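Local coordinates for protein enterotoxin type A (Staphylococcus aureus, PDB 1DYQ) that acts in its native form as a superantigen, binding MHC class II, partly through zinc, and T-cell receptors to activate the immune system, and causes staphylococcal food poisoning, at residues A[53-58]-A[84-89]. The protein carries 3 engineered substitutions. Sequence-based numbering, arbitrary orientation.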
loop_
_atom_site.group_PDB
_atom_site.type_symbol
_atom_site.label_atom_id
_atom_site.label_comp_id
_atom_site.label_asym_id
_atom_site.label_seq_id
_atom_site.Cartn_x
_atom_site.Cartn_y
_atom_site.Cartn_z
ATOM N N ILE A 53 -10.256 -4.517 13.486
ATOM C CA ILE A 53 -10.406 -5.979 13.649
ATOM C C ILE A 53 -9.109 -6.492 14.209
ATOM O O ILE A 53 -8.000 -6.268 13.673
ATOM C CB ILE A 53 -10.761 -6.707 12.346
ATOM C CG1 ILE A 53 -12.134 -6.280 11.822
ATOM C CG2 ILE A 53 -10.789 -8.234 12.647
ATOM C CD1 ILE A 53 -12.423 -6.803 10.425
ATOM N N LEU A 54 -9.165 -7.264 15.300
ATOM C CA LEU A 54 -8.046 -7.847 15.943
ATOM C C LEU A 54 -7.878 -9.326 15.664
ATOM O O LEU A 54 -8.809 -10.101 15.907
ATOM C CB LEU A 54 -8.157 -7.613 17.489
ATOM C CG LEU A 54 -7.002 -8.222 18.277
ATOM C CD1 LEU A 54 -5.681 -7.533 17.962
ATOM C CD2 LEU A 54 -7.301 -8.109 19.786
ATOM N N PHE A 55 -6.796 -9.704 15.026
ATOM C CA PHE A 55 -6.458 -11.093 14.750
ATOM C C PHE A 55 -5.510 -11.601 15.820
ATOM O O PHE A 55 -4.295 -11.420 15.800
ATOM C CB PHE A 55 -5.883 -11.286 13.346
ATOM C CG PHE A 55 -6.855 -10.990 12.240
ATOM C CD1 PHE A 55 -7.002 -9.698 11.756
ATOM C CD2 PHE A 55 -7.626 -11.997 11.675
ATOM C CE1 PHE A 55 -7.917 -9.412 10.758
ATOM C CE2 PHE A 55 -8.532 -11.711 10.669
ATOM C CZ PHE A 55 -8.684 -10.433 10.205
ATOM N N LYS A 56 -6.115 -12.195 16.869
ATOM C CA LYS A 56 -5.354 -12.690 17.998
ATOM C C LYS A 56 -4.493 -13.889 17.653
ATOM O O LYS A 56 -4.932 -14.752 16.878
ATOM C CB LYS A 56 -6.339 -13.099 19.127
ATOM C CG LYS A 56 -6.867 -11.906 19.909
ATOM C CD LYS A 56 -8.083 -12.328 20.762
ATOM C CE LYS A 56 -8.290 -11.317 21.885
ATOM N NZ LYS A 56 -9.673 -11.351 22.421
ATOM N N GLY A 57 -3.206 -13.842 18.001
ATOM C CA GLY A 57 -2.315 -14.953 17.656
ATOM C C GLY A 57 -2.080 -15.115 16.181
ATOM O O GLY A 57 -1.753 -16.189 15.675
ATOM N N PHE A 58 -2.190 -13.999 15.426
ATOM C CA PHE A 58 -1.931 -14.056 13.986
ATOM C C PHE A 58 -0.511 -14.476 13.679
ATOM O O PHE A 58 -0.255 -15.127 12.633
ATOM C CB PHE A 58 -2.194 -12.620 13.450
ATOM C CG PHE A 58 -1.978 -12.527 11.956
ATOM C CD1 PHE A 58 -2.990 -12.903 11.097
ATOM C CD2 PHE A 58 -0.765 -12.116 11.445
ATOM C CE1 PHE A 58 -2.810 -12.852 9.723
ATOM C CE2 PHE A 58 -0.577 -12.071 10.061
ATOM C CZ PHE A 58 -1.597 -12.454 9.214
ATOM N N LYS A 84 -16.283 -11.947 8.780
ATOM C CA LYS A 84 -16.377 -12.546 7.445
ATOM C C LYS A 84 -15.055 -13.204 7.067
ATOM O O LYS A 84 -14.002 -12.808 7.592
ATOM C CB LYS A 84 -16.620 -11.439 6.391
ATOM C CG LYS A 84 -17.873 -10.630 6.580
ATOM C CD LYS A 84 -19.104 -11.441 6.211
ATOM C CE LYS A 84 -20.336 -10.561 6.100
ATOM N NZ LYS A 84 -20.755 -10.041 7.425
ATOM N N LYS A 85 -15.104 -14.159 6.141
ATOM C CA LYS A 85 -13.864 -14.742 5.636
ATOM C C LYS A 85 -13.197 -13.690 4.698
ATOM O O LYS A 85 -13.898 -13.109 3.878
ATOM C CB LYS A 85 -14.033 -16.034 4.888
ATOM C CG LYS A 85 -14.574 -17.193 5.756
ATOM C CD LYS A 85 -13.472 -17.658 6.699
ATOM C CE LYS A 85 -13.751 -19.059 7.228
ATOM N NZ LYS A 85 -13.936 -19.047 8.709
ATOM N N VAL A 86 -11.981 -13.365 5.078
ATOM C CA VAL A 86 -11.244 -12.301 4.364
ATOM C C VAL A 86 -9.875 -12.802 3.980
ATOM O O VAL A 86 -9.308 -13.743 4.541
ATOM C CB VAL A 86 -11.087 -11.044 5.249
ATOM C CG1 VAL A 86 -12.433 -10.423 5.531
ATOM C CG2 VAL A 86 -10.329 -11.389 6.533
ATOM N N ASP A 87 -9.240 -12.096 3.035
ATOM C CA ASP A 87 -7.849 -12.218 2.710
ATOM C C ASP A 87 -7.155 -10.885 3.098
ATOM O O ASP A 87 -7.818 -9.850 3.069
ATOM C CB ASP A 87 -7.608 -12.482 1.229
ATOM C CG ASP A 87 -8.344 -13.711 0.721
ATOM O OD1 ASP A 87 -8.473 -14.701 1.490
ATOM O OD2 ASP A 87 -8.790 -13.677 -0.446
ATOM N N LEU A 88 -5.914 -11.005 3.482
ATOM C CA LEU A 88 -5.131 -9.852 3.919
ATOM C C LEU A 88 -3.923 -9.645 2.992
ATOM O O LEU A 88 -3.271 -10.570 2.577
ATOM C CB LEU A 88 -4.578 -10.088 5.342
ATOM C CG LEU A 88 -5.678 -10.449 6.383
ATOM C CD1 LEU A 88 -4.929 -10.736 7.718
ATOM C CD2 LEU A 88 -6.642 -9.331 6.555
ATOM N N TYR A 89 -3.656 -8.357 2.729
ATOM C CA TYR A 89 -2.430 -8.002 2.004
ATOM C C TYR A 89 -2.080 -6.549 2.364
ATOM O O TYR A 89 -2.729 -5.615 1.933
ATOM C CB TYR A 89 -2.585 -8.112 0.474
ATOM C CG TYR A 89 -1.259 -8.020 -0.274
ATOM C CD1 TYR A 89 -0.475 -6.868 -0.232
ATOM C CD2 TYR A 89 -0.823 -9.078 -1.047
ATOM C CE1 TYR A 89 0.747 -6.800 -0.889
ATOM C CE2 TYR A 89 0.391 -9.023 -1.718
ATOM C CZ TYR A 89 1.144 -7.881 -1.661
ATOM O OH TYR A 89 2.365 -7.827 -2.307
#
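Leu-88 meets two phenylalanines, Phe-55 and Phe-58, with its two methyl groups. Its CD1 comes within 3.6 Å of CE1 of Phe-58 and 4.0 Å of CZ of the same ring. CD1 also lies over one face of the Phe-55 ring, while CD2 of Leu-88 is 4.3 Å from CZ of Phe-55. That same CZ is 4.1 Å from CG2 of Val-86, whose side chain crosses the phenylalanine at a slant. The contact is purely apolar and buries 151 Å² in all.

CG anti to the backbone N in Phe-58 (chi1 -179°), but to the carbonyl carbon in Phe-55 (chi1 -65°), lets both rings reach CD1 of Leu-88 from the two ends of one type II beta turn. Gly-57 takes the positive phi of this turn, and a weak bond from Phe-58 N to Phe-55 O, 3.3 Å, closes it. The main chains stay well apart, with CA of Phe-55 11.0 Å from CA of Leu-88.

Within the OB-fold domain this joins strand 52-55 and its following turn to strand 86-91, which are not neighbours in the five-stranded sheet. Three of the four touching residues are buried. Val-86 and Leu-88 also touch Val-112 of strand 105-114. Phe-55 rests on Val-70 and Phe-58 on Leu-68, both in strand 67-71. Phe-58 and Leu-88 both reach Thr-39 of strand 36-39.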